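PDB 1FKM: protein (GYP1P), which stimulates GTP hydrolysis by Ypt/Rab GTPases such as Ypt1 and Ypt7, supplying arginine and glutamine fingers in trans from this TBC (Rab-GAP) domain. Local coordinates for residues V41-L46 with R252-Y257; S9-I14 with N32-I37; L136-F141 with F245-V250; I47-V52 with T178-T183. All coordinates share one frame; numbering follows the deposited sequence.

Contact 1. Residues V41-L46 with R252-Y257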
loop_
_atom_site.group_PDB
_atom_site.type_symbol
_atom_site.label_atom_id
_atom_site.label_comp_id
_atom_site.label_asym_id
_atom_site.label_seq_id
_atom_site.Cartn_x
_atom_site.Cartn_y
_atom_site.Cartn_z
ATOM N N VAL A 41 1.903 -13.565 -6.468
ATOM C CA VAL A 41 1.722 -14.698 -5.566
ATOM C C VAL A 41 2.224 -14.438 -4.147
ATOM O O VAL A 41 1.504 -14.679 -3.176
ATOM C CB VAL A 41 2.424 -15.953 -6.114
ATOM C CG1 VAL A 41 2.418 -17.057 -5.065
ATOM C CG2 VAL A 41 1.706 -16.431 -7.367
ATOM N N VAL A 42 3.447 -13.934 -4.025
ATOM C CA VAL A 42 4.028 -13.688 -2.708
ATOM C C VAL A 42 3.266 -12.655 -1.892
ATOM O O VAL A 42 3.091 -12.834 -0.691
ATOM C CB VAL A 42 5.518 -13.278 -2.822
ATOM C CG1 VAL A 42 6.097 -13.019 -1.432
ATOM C CG2 VAL A 42 6.305 -14.394 -3.510
ATOM N N TRP A 43 2.814 -11.573 -2.523
ATOM C CA TRP A 43 2.048 -10.572 -1.790
ATOM C C TRP A 43 0.750 -11.184 -1.250
ATOM O O TRP A 43 0.349 -10.915 -0.117
ATOM C CB TRP A 43 1.717 -9.380 -2.690
ATOM C CG TRP A 43 2.796 -8.345 -2.759
ATOM C CD1 TRP A 43 4.148 -8.541 -2.598
ATOM C CD2 TRP A 43 2.626 -6.956 -3.071
ATOM N NE1 TRP A 43 4.823 -7.352 -2.795
ATOM C CE2 TRP A 43 3.913 -6.367 -3.086
ATOM C CE3 TRP A 43 1.508 -6.152 -3.339
ATOM C CZ2 TRP A 43 4.113 -5.014 -3.361
ATOM C CZ3 TRP A 43 1.709 -4.796 -3.615
ATOM C CH2 TRP A 43 3.000 -4.246 -3.622
ATOM N N LYS A 44 0.089 -12.001 -2.061
ATOM C CA LYS A 44 -1.160 -12.628 -1.628
ATOM C C LYS A 44 -0.917 -13.606 -0.482
ATOM O O LYS A 44 -1.746 -13.728 0.423
ATOM C CB LYS A 44 -1.836 -13.327 -2.804
ATOM C CG LYS A 44 -2.275 -12.353 -3.898
ATOM C CD LYS A 44 -2.866 -13.071 -5.103
ATOM C CE LYS A 44 -3.071 -12.101 -6.272
ATOM N NZ LYS A 44 -3.538 -12.798 -7.505
ATOM N N LEU A 45 0.224 -14.287 -0.505
ATOM C CA LEU A 45 0.555 -15.226 0.566
ATOM C C LEU A 45 0.905 -14.479 1.854
ATOM O O LEU A 45 0.428 -14.826 2.931
ATOM C CB LEU A 45 1.737 -16.118 0.162
ATOM C CG LEU A 45 1.484 -17.214 -0.882
ATOM C CD1 LEU A 45 2.815 -17.761 -1.390
ATOM C CD2 LEU A 45 0.640 -18.327 -0.254
ATOM N N LEU A 46 1.722 -13.435 1.741
ATOM C CA LEU A 46 2.135 -12.684 2.924
ATOM C C LEU A 46 1.016 -11.928 3.630
ATOM O O LEU A 46 1.022 -11.810 4.856
ATOM C CB LEU A 46 3.257 -11.704 2.564
ATOM C CG LEU A 46 4.580 -12.343 2.128
ATOM C CD1 LEU A 46 5.552 -11.255 1.665
ATOM C CD2 LEU A 46 5.167 -13.144 3.291
ATOM N N ARG A 252 8.350 -1.569 -3.951
ATOM C CA ARG A 252 9.472 -2.209 -3.275
ATOM C C ARG A 252 9.321 -2.120 -1.761
ATOM O O ARG A 252 9.595 -3.081 -1.045
ATOM C CB ARG A 252 10.792 -1.571 -3.713
ATOM C CG ARG A 252 11.997 -2.028 -2.903
ATOM C CD ARG A 252 12.253 -3.529 -3.004
ATOM N NE ARG A 252 13.378 -3.899 -2.147
ATOM C CZ ARG A 252 13.294 -4.062 -0.832
ATOM N NH1 ARG A 252 12.127 -3.907 -0.213
ATOM N NH2 ARG A 252 14.382 -4.336 -0.127
HETATM N N MSE A 253 8.888 -0.966 -1.273
HETATM C CA MSE A 253 8.680 -0.778 0.164
HETATM C C MSE A 253 7.662 -1.776 0.695
HETATM O O MSE A 253 7.824 -2.330 1.790
HETATM C CB MSE A 253 8.142 0.622 0.456
HETATM C CG MSE A 253 9.105 1.750 0.216
HETATM SE SE MSE A 253 8.228 3.432 0.586
HETATM C CE MSE A 253 7.814 3.135 2.451
ATOM N N TRP A 254 6.596 -1.986 -0.070
ATOM C CA TRP A 254 5.558 -2.920 0.358
ATOM C C TRP A 254 6.032 -4.365 0.501
ATOM O O TRP A 254 5.455 -5.120 1.282
ATOM C CB TRP A 254 4.336 -2.812 -0.565
ATOM C CG TRP A 254 3.491 -1.605 -0.218
ATOM C CD1 TRP A 254 3.943 -0.393 0.230
ATOM C CD2 TRP A 254 2.063 -1.491 -0.300
ATOM N NE1 TRP A 254 2.889 0.464 0.434
ATOM C CE2 TRP A 254 1.724 -0.182 0.115
ATOM C CE3 TRP A 254 1.037 -2.367 -0.683
ATOM C CZ2 TRP A 254 0.398 0.273 0.158
ATOM C CZ3 TRP A 254 -0.282 -1.912 -0.640
ATOM C CH2 TRP A 254 -0.585 -0.604 -0.221
ATOM N N ASP A 255 7.074 -4.758 -0.230
ATOM C CA ASP A 255 7.601 -6.122 -0.087
ATOM C C ASP A 255 8.001 -6.269 1.382
ATOM O O ASP A 255 7.736 -7.290 2.027
ATOM C CB ASP A 255 8.879 -6.360 -0.909
ATOM C CG ASP A 255 8.664 -6.310 -2.408
ATOM O OD1 ASP A 255 7.521 -6.457 -2.886
ATOM O OD2 ASP A 255 9.681 -6.138 -3.120
ATOM N N THR A 256 8.665 -5.238 1.893
ATOM C CA THR A 256 9.134 -5.240 3.271
ATOM C C THR A 256 8.012 -5.032 4.279
ATOM O O THR A 256 7.983 -5.701 5.314
ATOM C CB THR A 256 10.237 -4.181 3.485
ATOM O OG1 THR A 256 11.341 -4.474 2.621
ATOM C CG2 THR A 256 10.729 -4.194 4.941
ATOM N N TYR A 257 7.090 -4.113 3.992
ATOM C CA TYR A 257 5.975 -3.900 4.903
ATOM C C TYR A 257 5.180 -5.193 5.073
ATOM O O TYR A 257 4.843 -5.572 6.191
ATOM C CB TYR A 257 5.044 -2.807 4.380
ATOM C CG TYR A 257 5.420 -1.413 4.821
ATOM C CD1 TYR A 257 6.698 -0.903 4.594
ATOM C CD2 TYR A 257 4.480 -0.583 5.434
ATOM C CE1 TYR A 257 7.028 0.404 4.964
ATOM C CE2 TYR A 257 4.798 0.720 5.805
ATOM C CZ TYR A 257 6.069 1.208 5.565
ATOM O OH TYR A 257 6.368 2.508 5.906
#
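Helical residues 41-46 and 252-257 come closest at Trp43 and Asp255, whose CA atoms lie 7.3 Å apart, and the gap is bridged mainly by the indole of Trp43. This side chain leaves its helix alongside the partner; with CG beside the backbone N (chi1 -85°), the indole then reaches over so that its NE1 edge meets the facing helix. There NE1 donates to Asp255 OD1 at 2.8 Å, with the acceptor in the indole plane and an N-H...O angle of 161°. The oxygen is met almost along its C-O bond, with the carboxylate turned steeply against the ring. Arg39 forms a salt bridge with the same OD1, while OD2 accepts from the backbone N of Ile34, so both carboxylate oxygens are occupied and the group is held against rotation. Beside this polar bond, the six-membered ring of Trp43 packs obliquely against Trp254: CZ2 lies 3.6 Å from Trp254 CB, and CZ3 is 3.9 Å from Trp254 CE3. The centroids of the two six-membered rings are 5.9 Å apart. Phe140 meets the Trp254 ring edge-to-face, and Thr143 and Phe144 touch Trp43, so helix 133-145 packs against both indoles. A buried tryptophan-carboxylate bond beside a tryptophan pair thus joins the early helix 39-46 to the late helix 247-261 within the all-helical TBC domain.

Contact 2. Residues S9-I14 with N32-I37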
loop_
_atom_site.group_PDB
_atom_site.type_symbol
_atom_site.label_atom_id
_atom_site.label_comp_id
_atom_site.label_asym_id
_atom_site.label_seq_id
_atom_site.Cartn_x
_atom_site.Cartn_y
_atom_site.Cartn_z
ATOM N N SER A 9 15.245 -17.993 -8.660
ATOM C CA SER A 9 15.288 -19.430 -8.407
ATOM C C SER A 9 15.044 -19.756 -6.932
ATOM O O SER A 9 14.374 -20.734 -6.618
ATOM C CB SER A 9 16.642 -20.005 -8.833
ATOM O OG SER A 9 16.694 -21.397 -8.574
ATOM N N LYS A 10 15.594 -18.942 -6.036
ATOM C CA LYS A 10 15.407 -19.160 -4.602
ATOM C C LYS A 10 13.925 -19.073 -4.256
ATOM O O LYS A 10 13.411 -19.876 -3.484
ATOM C CB LYS A 10 16.189 -18.119 -3.796
ATOM C CG LYS A 10 17.699 -18.215 -3.960
ATOM C CD LYS A 10 18.416 -17.195 -3.089
ATOM C CE LYS A 10 18.161 -17.452 -1.609
ATOM N NZ LYS A 10 18.814 -16.429 -0.739
ATOM N N PHE A 11 13.233 -18.091 -4.825
ATOM C CA PHE A 11 11.805 -17.961 -4.565
ATOM C C PHE A 11 11.059 -19.139 -5.189
ATOM O O PHE A 11 10.117 -19.662 -4.601
ATOM C CB PHE A 11 11.265 -16.642 -5.131
ATOM C CG PHE A 11 11.481 -15.459 -4.230
ATOM C CD1 PHE A 11 12.710 -14.808 -4.187
ATOM C CD2 PHE A 11 10.447 -15.002 -3.414
ATOM C CE1 PHE A 11 12.908 -13.716 -3.343
ATOM C CE2 PHE A 11 10.633 -13.913 -2.568
ATOM C CZ PHE A 11 11.865 -13.265 -2.530
ATOM N N ASP A 12 11.492 -19.565 -6.375
ATOM C CA ASP A 12 10.846 -20.689 -7.052
ATOM C C ASP A 12 10.815 -21.948 -6.185
ATOM O O ASP A 12 9.784 -22.611 -6.085
ATOM C CB ASP A 12 11.555 -21.015 -8.374
ATOM C CG ASP A 12 11.241 -20.015 -9.471
ATOM O OD1 ASP A 12 10.052 -19.683 -9.652
ATOM O OD2 ASP A 12 12.182 -19.572 -10.163
ATOM N N ASN A 13 11.944 -22.279 -5.569
ATOM C CA ASN A 13 12.013 -23.468 -4.727
ATOM C C ASN A 13 11.220 -23.336 -3.433
ATOM O O ASN A 13 10.881 -24.335 -2.805
ATOM C CB ASN A 13 13.469 -23.830 -4.431
ATOM C CG ASN A 13 14.193 -24.352 -5.662
ATOM O OD1 ASN A 13 13.661 -25.182 -6.398
ATOM N ND2 ASN A 13 15.407 -23.869 -5.889
ATOM N N ILE A 14 10.921 -22.105 -3.033
ATOM C CA ILE A 14 10.129 -21.887 -1.830
ATOM C C ILE A 14 8.655 -21.995 -2.204
ATOM O O ILE A 14 7.845 -22.548 -1.458
ATOM C CB ILE A 14 10.380 -20.482 -1.225
ATOM C CG1 ILE A 14 11.777 -20.424 -0.604
ATOM C CG2 ILE A 14 9.313 -20.160 -0.174
ATOM C CD1 ILE A 14 12.141 -19.064 -0.022
ATOM N N ASN A 32 13.905 -8.560 2.044
ATOM C CA ASN A 32 14.921 -7.890 1.242
ATOM C C ASN A 32 14.530 -7.640 -0.207
ATOM O O ASN A 32 15.389 -7.344 -1.030
ATOM C CB ASN A 32 16.223 -8.696 1.290
ATOM C CG ASN A 32 16.665 -8.992 2.710
ATOM O OD1 ASN A 32 16.745 -8.093 3.545
ATOM N ND2 ASN A 32 16.950 -10.257 2.991
ATOM N N GLY A 33 13.242 -7.764 -0.518
ATOM C CA GLY A 33 12.794 -7.525 -1.877
ATOM C C GLY A 33 12.318 -8.772 -2.594
ATOM O O GLY A 33 12.914 -9.845 -2.475
ATOM N N ILE A 34 11.243 -8.625 -3.356
ATOM C CA ILE A 34 10.666 -9.738 -4.091
ATOM C C ILE A 34 10.794 -9.520 -5.595
ATOM O O ILE A 34 10.414 -8.462 -6.104
ATOM C CB ILE A 34 9.162 -9.890 -3.748
ATOM C CG1 ILE A 34 8.996 -10.097 -2.238
ATOM C CG2 ILE A 34 8.563 -11.063 -4.521
ATOM C CD1 ILE A 34 7.566 -9.856 -1.732
ATOM N N PRO A 35 11.344 -10.512 -6.324
ATOM C CA PRO A 35 11.501 -10.408 -7.778
ATOM C C PRO A 35 10.129 -10.051 -8.354
ATOM O O PRO A 35 9.121 -10.627 -7.943
ATOM C CB PRO A 35 11.935 -11.815 -8.173
ATOM C CG PRO A 35 12.735 -12.261 -6.975
ATOM C CD PRO A 35 11.876 -11.795 -5.827
ATOM N N LYS A 36 10.086 -9.119 -9.299
ATOM C CA LYS A 36 8.806 -8.700 -9.863
ATOM C C LYS A 36 7.911 -9.836 -10.353
ATOM O O LYS A 36 6.697 -9.794 -10.157
ATOM C CB LYS A 36 9.020 -7.677 -10.988
ATOM C CG LYS A 36 9.849 -8.163 -12.164
ATOM C CD LYS A 36 9.903 -7.097 -13.251
ATOM C CE LYS A 36 10.732 -7.538 -14.451
ATOM N NZ LYS A 36 12.168 -7.713 -14.098
ATOM N N ILE A 37 8.485 -10.857 -10.974
ATOM C CA ILE A 37 7.662 -11.955 -11.468
ATOM C C ILE A 37 6.935 -12.710 -10.339
ATOM O O ILE A 37 5.880 -13.307 -10.561
ATOM C CB ILE A 37 8.500 -12.950 -12.304
ATOM C CG1 ILE A 37 7.571 -13.955 -12.988
ATOM C CG2 ILE A 37 9.513 -13.671 -11.419
ATOM C CD1 ILE A 37 8.281 -14.900 -13.929
#
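Phe11 is the one residue of helical segment 9-14 that meets 32-37, and the ring carries the whole contact. Pro35 CD sits over one face, 3.5 Å from the ring centroid and 22° off its normal, a CH-pi contact shifted toward the rim so that CD comes within 3.3 Å of Phe11 CE1. Farther along the ring, Ile34 CG2 approaches Phe11 CE2 at 4.0 Å, and Gly33 O lies 3.6 Å from Phe11 CZ. That carbonyl accepts a hydrogen bond from Arg7, one turn earlier on helix 4-15. Together these contacts lay the N-terminal helix 4-15 over the loop that links helices 23-30 and 39-46 of the all-helical Rab-GAP (TBC) fold, with Ile29 and Ser30 also touching the ring. Gly33 takes a positive phi (111°), a backbone shape that suits glycine. Around this tight spot the segments part: Lys10 and Asn13 face outward on the helix, Asn32 and Lys36 are exposed on the loop, and Asp12, partly exposed, turns to Lys16 and His38.

Contact 3. Residues L136-F141 with F245-V250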
loop_
_atom_site.group_PDB
_atom_site.type_symbol
_atom_site.label_atom_id
_atom_site.label_comp_id
_atom_site.label_asym_id
_atom_site.label_seq_id
_atom_site.Cartn_x
_atom_site.Cartn_y
_atom_site.Cartn_z
ATOM N N LEU A 136 -4.283 3.745 -1.432
ATOM C CA LEU A 136 -3.852 2.442 -0.921
ATOM C C LEU A 136 -4.201 1.234 -1.763
ATOM O O LEU A 136 -3.501 0.226 -1.719
ATOM C CB LEU A 136 -4.390 2.218 0.497
ATOM C CG LEU A 136 -3.831 3.139 1.578
ATOM C CD1 LEU A 136 -4.408 2.739 2.931
ATOM C CD2 LEU A 136 -2.315 3.046 1.601
ATOM N N VAL A 137 -5.287 1.319 -2.520
ATOM C CA VAL A 137 -5.695 0.197 -3.351
ATOM C C VAL A 137 -4.807 0.021 -4.590
ATOM O O VAL A 137 -4.646 -1.099 -5.080
ATOM C CB VAL A 137 -7.178 0.358 -3.820
ATOM C CG1 VAL A 137 -7.294 1.498 -4.832
ATOM C CG2 VAL A 137 -7.686 -0.951 -4.426
ATOM N N THR A 138 -4.197 1.109 -5.066
ATOM C CA THR A 138 -3.406 1.041 -6.299
ATOM C C THR A 138 -2.159 0.153 -6.366
ATOM O O THR A 138 -1.926 -0.490 -7.400
ATOM C CB THR A 138 -3.090 2.477 -6.839
ATOM O OG1 THR A 138 -2.267 3.199 -5.915
ATOM C CG2 THR A 138 -4.393 3.243 -7.025
ATOM N N PRO A 139 -1.342 0.092 -5.294
ATOM C CA PRO A 139 -0.160 -0.779 -5.381
ATOM C C PRO A 139 -0.574 -2.241 -5.570
ATOM O O PRO A 139 0.096 -3.003 -6.272
ATOM C CB PRO A 139 0.552 -0.547 -4.046
ATOM C CG PRO A 139 0.192 0.891 -3.733
ATOM C CD PRO A 139 -1.286 0.928 -4.082
ATOM N N PHE A 140 -1.677 -2.628 -4.930
ATOM C CA PHE A 140 -2.200 -3.990 -5.050
ATOM C C PHE A 140 -2.716 -4.211 -6.466
ATOM O O PHE A 140 -2.384 -5.206 -7.107
ATOM C CB PHE A 140 -3.377 -4.214 -4.092
ATOM C CG PHE A 140 -2.974 -4.450 -2.666
ATOM C CD1 PHE A 140 -2.056 -5.443 -2.343
ATOM C CD2 PHE A 140 -3.531 -3.693 -1.642
ATOM C CE1 PHE A 140 -1.698 -5.678 -1.021
ATOM C CE2 PHE A 140 -3.179 -3.921 -0.314
ATOM C CZ PHE A 140 -2.263 -4.915 -0.004
ATOM N N PHE A 141 -3.546 -3.276 -6.928
ATOM C CA PHE A 141 -4.153 -3.362 -8.257
ATOM C C PHE A 141 -3.095 -3.506 -9.331
ATOM O O PHE A 141 -3.146 -4.424 -10.145
ATOM C CB PHE A 141 -5.002 -2.112 -8.552
ATOM C CG PHE A 141 -5.745 -2.180 -9.860
ATOM C CD1 PHE A 141 -6.894 -2.954 -9.984
ATOM C CD2 PHE A 141 -5.269 -1.507 -10.980
ATOM C CE1 PHE A 141 -7.559 -3.062 -11.205
ATOM C CE2 PHE A 141 -5.928 -1.609 -12.209
ATOM C CZ PHE A 141 -7.070 -2.386 -12.324
ATOM N N PHE A 245 6.731 9.164 -2.594
ATOM C CA PHE A 245 7.659 8.376 -3.405
ATOM C C PHE A 245 7.071 8.012 -4.761
ATOM O O PHE A 245 5.866 8.133 -4.977
ATOM C CB PHE A 245 8.010 7.057 -2.699
ATOM C CG PHE A 245 8.701 7.221 -1.380
ATOM C CD1 PHE A 245 10.050 7.555 -1.327
ATOM C CD2 PHE A 245 8.017 7.005 -0.192
ATOM C CE1 PHE A 245 10.715 7.673 -0.102
ATOM C CE2 PHE A 245 8.667 7.116 1.035
ATOM C CZ PHE A 245 10.023 7.452 1.079
ATOM N N GLN A 246 7.939 7.557 -5.664
ATOM C CA GLN A 246 7.516 7.112 -6.986
ATOM C C GLN A 246 6.888 5.733 -6.757
ATOM O O GLN A 246 7.265 5.039 -5.817
ATOM C CB GLN A 246 8.725 6.967 -7.915
ATOM C CG GLN A 246 9.451 8.273 -8.208
ATOM C CD GLN A 246 8.545 9.294 -8.858
ATOM O OE1 GLN A 246 7.936 9.028 -9.894
ATOM N NE2 GLN A 246 8.446 10.471 -8.250
HETATM N N MSE A 247 5.948 5.333 -7.607
HETATM C CA MSE A 247 5.297 4.030 -7.443
HETATM C C MSE A 247 6.257 2.845 -7.380
HETATM O O MSE A 247 6.017 1.895 -6.642
HETATM C CB MSE A 247 4.275 3.793 -8.559
HETATM C CG MSE A 247 2.842 3.932 -8.085
HETATM SE SE MSE A 247 2.281 2.509 -6.878
HETATM C CE MSE A 247 0.587 2.098 -7.721
ATOM N N GLY A 248 7.328 2.884 -8.163
ATOM C CA GLY A 248 8.285 1.790 -8.129
ATOM C C GLY A 248 8.879 1.651 -6.739
ATOM O O GLY A 248 9.110 0.542 -6.241
ATOM N N THR A 249 9.127 2.785 -6.096
ATOM C CA THR A 249 9.688 2.772 -4.751
ATOM C C THR A 249 8.645 2.268 -3.763
ATOM O O THR A 249 8.964 1.523 -2.837
ATOM C CB THR A 249 10.133 4.175 -4.322
ATOM O OG1 THR A 249 11.113 4.657 -5.245
ATOM C CG2 THR A 249 10.720 4.146 -2.916
ATOM N N VAL A 250 7.398 2.680 -3.960
ATOM C CA VAL A 250 6.312 2.253 -3.079
ATOM C C VAL A 250 6.154 0.728 -3.147
ATOM O O VAL A 250 6.050 0.062 -2.119
ATOM C CB VAL A 250 4.975 2.929 -3.476
ATOM C CG1 VAL A 250 3.816 2.305 -2.707
ATOM C CG2 VAL A 250 5.047 4.431 -3.183
#
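Thr138 OG1 is bonded to the carbonyl O of Asp135 and weakly to Asn98, yet its neighbour across the contact is apolar: the methyl CE of selenomethionine Met247, 3.6 Å away. The Met247 chain bends at both chi2 and chi3, bringing its end against the opposing helix, where CE also comes within 3.6 Å of Thr138 O and 3.7 Å of Pro139 N. Just behind the methyl, SE lies 4.1 Å from Pro139 CG. The same ring carbon meets Val250 CG1 at 4.0 Å, one turn along helix 247-261 from Met247, so the proline ring is touched by two successive turns of that helix. Having no N-H to give, Pro139 sits where helix 133-145 is kinked and turns its ring toward the partner. Ile251 and Trp254 extend this apolar lining, and the side chain of Thr138 is about 11 Å from that of the arginine finger Arg96. The segments are thus joined without a hydrogen bond between them: the buried threonine hydroxyl finds its main polar partner, Asp135 O, in its own helix, and a flexible, polarisable selenomethionine end packs around the proline.

Contact 4. Residues I47-V52 with T178-T183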
loop_
_atom_site.group_PDB
_atom_site.type_symbol
_atom_site.label_atom_id
_atom_site.label_comp_id
_atom_site.label_asym_id
_atom_site.label_seq_id
_atom_site.Cartn_x
_atom_site.Cartn_y
_atom_site.Cartn_z
ATOM N N ILE A 47 0.055 -11.419 2.870
ATOM C CA ILE A 47 -1.036 -10.661 3.470
ATOM C C ILE A 47 -2.129 -11.566 4.048
ATOM O O ILE A 47 -3.079 -11.089 4.678
ATOM C CB ILE A 47 -1.642 -9.660 2.446
ATOM C CG1 ILE A 47 -2.374 -8.543 3.194
ATOM C CG2 ILE A 47 -2.579 -10.383 1.479
ATOM C CD1 ILE A 47 -2.845 -7.423 2.302
ATOM N N GLY A 48 -1.985 -12.868 3.840
ATOM C CA GLY A 48 -2.949 -13.819 4.373
ATOM C C GLY A 48 -4.170 -14.077 3.512
ATOM O O GLY A 48 -5.220 -14.476 4.017
ATOM N N TYR A 49 -4.045 -13.852 2.209
ATOM C CA TYR A 49 -5.162 -14.071 1.306
ATOM C C TYR A 49 -5.056 -15.473 0.727
ATOM O O TYR A 49 -5.904 -16.325 0.979
ATOM C CB TYR A 49 -5.148 -13.020 0.187
ATOM C CG TYR A 49 -6.207 -13.216 -0.878
ATOM C CD1 TYR A 49 -7.560 -13.283 -0.548
ATOM C CD2 TYR A 49 -5.854 -13.280 -2.229
ATOM C CE1 TYR A 49 -8.539 -13.398 -1.542
ATOM C CE2 TYR A 49 -6.822 -13.393 -3.226
ATOM C CZ TYR A 49 -8.157 -13.448 -2.876
ATOM O OH TYR A 49 -9.106 -13.526 -3.871
ATOM N N LEU A 50 -4.002 -15.715 -0.039
ATOM C CA LEU A 50 -3.788 -17.022 -0.637
ATOM C C LEU A 50 -3.333 -18.010 0.439
ATOM O O LEU A 50 -2.400 -17.736 1.193
ATOM C CB LEU A 50 -2.727 -16.921 -1.733
ATOM C CG LEU A 50 -2.590 -18.083 -2.719
ATOM C CD1 LEU A 50 -3.872 -18.219 -3.552
ATOM C CD2 LEU A 50 -1.409 -17.823 -3.629
ATOM N N PRO A 51 -4.003 -19.172 0.541
ATOM C CA PRO A 51 -3.592 -20.147 1.558
ATOM C C PRO A 51 -2.226 -20.758 1.246
ATOM O O PRO A 51 -1.886 -20.969 0.086
ATOM C CB PRO A 51 -4.729 -21.177 1.536
ATOM C CG PRO A 51 -5.269 -21.079 0.143
ATOM C CD PRO A 51 -5.245 -19.593 -0.132
ATOM N N VAL A 52 -1.437 -21.032 2.282
ATOM C CA VAL A 52 -0.115 -21.616 2.071
ATOM C C VAL A 52 -0.189 -23.064 1.583
ATOM O O VAL A 52 0.748 -23.558 0.961
ATOM C CB VAL A 52 0.748 -21.541 3.349
ATOM C CG1 VAL A 52 1.069 -20.082 3.657
ATOM C CG2 VAL A 52 0.020 -22.198 4.525
ATOM N N THR A 178 -7.807 -7.940 -5.545
ATOM C CA THR A 178 -7.422 -6.616 -5.075
ATOM C C THR A 178 -8.290 -6.219 -3.882
ATOM O O THR A 178 -7.788 -5.749 -2.855
ATOM C CB THR A 178 -7.571 -5.580 -6.215
ATOM O OG1 THR A 178 -6.733 -5.966 -7.314
ATOM C CG2 THR A 178 -7.154 -4.189 -5.741
ATOM N N PHE A 179 -9.595 -6.421 -4.021
ATOM C CA PHE A 179 -10.559 -6.102 -2.965
ATOM C C PHE A 179 -10.287 -6.839 -1.649
ATOM O O PHE A 179 -10.262 -6.230 -0.570
ATOM C CB PHE A 179 -11.975 -6.445 -3.438
ATOM C CG PHE A 179 -12.991 -6.449 -2.335
ATOM C CD1 PHE A 179 -13.449 -5.256 -1.787
ATOM C CD2 PHE A 179 -13.464 -7.657 -1.812
ATOM C CE1 PHE A 179 -14.362 -5.258 -0.729
ATOM C CE2 PHE A 179 -14.377 -7.670 -0.753
ATOM C CZ PHE A 179 -14.826 -6.470 -0.210
ATOM N N TRP A 180 -10.109 -8.154 -1.725
ATOM C CA TRP A 180 -9.860 -8.933 -0.513
ATOM C C TRP A 180 -8.516 -8.594 0.132
ATOM O O TRP A 180 -8.376 -8.653 1.357
ATOM C CB TRP A 180 -9.919 -10.437 -0.811
ATOM C CG TRP A 180 -11.293 -10.924 -1.164
ATOM C CD1 TRP A 180 -11.692 -11.453 -2.354
ATOM C CD2 TRP A 180 -12.450 -10.924 -0.314
ATOM N NE1 TRP A 180 -13.026 -11.783 -2.302
ATOM C CE2 TRP A 180 -13.515 -11.470 -1.061
ATOM C CE3 TRP A 180 -12.687 -10.516 1.006
ATOM C CZ2 TRP A 180 -14.804 -11.622 -0.534
ATOM C CZ3 TRP A 180 -13.974 -10.669 1.531
ATOM C CH2 TRP A 180 -15.011 -11.218 0.758
ATOM N N CYS A 181 -7.522 -8.260 -0.685
ATOM C CA CYS A 181 -6.219 -7.904 -0.135
ATOM C C CYS A 181 -6.263 -6.501 0.457
ATOM O O CYS A 181 -5.643 -6.244 1.490
ATOM C CB CYS A 181 -5.130 -8.024 -1.205
ATOM S SG CYS A 181 -4.792 -9.769 -1.631
ATOM N N LEU A 182 -6.999 -5.596 -0.185
ATOM C CA LEU A 182 -7.140 -4.242 0.348
ATOM C C LEU A 182 -7.834 -4.383 1.696
ATOM O O LEU A 182 -7.485 -3.712 2.670
ATOM C CB LEU A 182 -8.025 -3.378 -0.561
ATOM C CG LEU A 182 -8.428 -2.012 0.014
ATOM C CD1 LEU A 182 -7.187 -1.142 0.184
ATOM C CD2 LEU A 182 -9.430 -1.337 -0.907
ATOM N N THR A 183 -8.828 -5.266 1.742
ATOM C CA THR A 183 -9.580 -5.494 2.968
ATOM C C THR A 183 -8.665 -6.000 4.081
ATOM O O THR A 183 -8.724 -5.509 5.210
ATOM C CB THR A 183 -10.738 -6.494 2.725
ATOM O OG1 THR A 183 -11.676 -5.915 1.804
ATOM C CG2 THR A 183 -11.467 -6.817 4.034
#
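Tyr49 packs against Cys181 and Trp180 of helix 168-186 just after a Schellman motif has ended helix 39-46. Gly48, at positive phi, turns the chain there so that Ile47 before it and Tyr49 after it both point at the facing helix. Sulfur contacts lie at the centre. Cys181 SG is 4.3 Å from the centroid of the Tyr49 ring, on a line 38° off the normal, an oblique sulfur-aromatic contact, and SG also meets Ile47 CG2 at 3.9 Å. Aromatic packing follows toward the outer end of the tyrosine. The planes of Tyr49 and the five-membered ring of Trp180 are nearly parallel, 19° apart, but slid so far that they barely overlap; the close touch is instead Tyr49 CE1 against Trp180 CB at 3.3 Å. Phe60 meets the Tyr49 ring edge-to-face, adding helix 57-74 to the cluster. Polar ends are satisfied outside the two segments: Tyr49 OH bonds Asp177, the residue just before 178-183, and Trp180 NE1 bonds the backbone O of Lys64, whose side chain also makes a cation-pi contact with the indole. Last comes the aliphatic reach of Ile47: with CG1 anti to the backbone N and the next torsion anti as well, the extended chain brings CD1 to 3.1 Å from Cys181 O.

How the contacts relate
All four contacts are buried at the residues that touch, contact 3 nearest the chain centre, but contact 2 lies about 20 Å from that centre and has exposed neighbours around its phenylalanine. Contacts 1 and 3 share helix 247-261, and Phe140 of 136-141 touches both Trp254 of contact 1 and Ile47 of contact 4. Contact 4 continues directly from contact 1, since Lys44 O probably accepts from the backbone N of Tyr49 and Leu50. Val42 packing on Ile34 ties contact 1 to contact 2. A direct polar bond joins the segments in contact 1; CH-pi packing dominates contact 2, selenomethionine-proline packing contact 3, and sulfur-aromatic and ring packing contact 4.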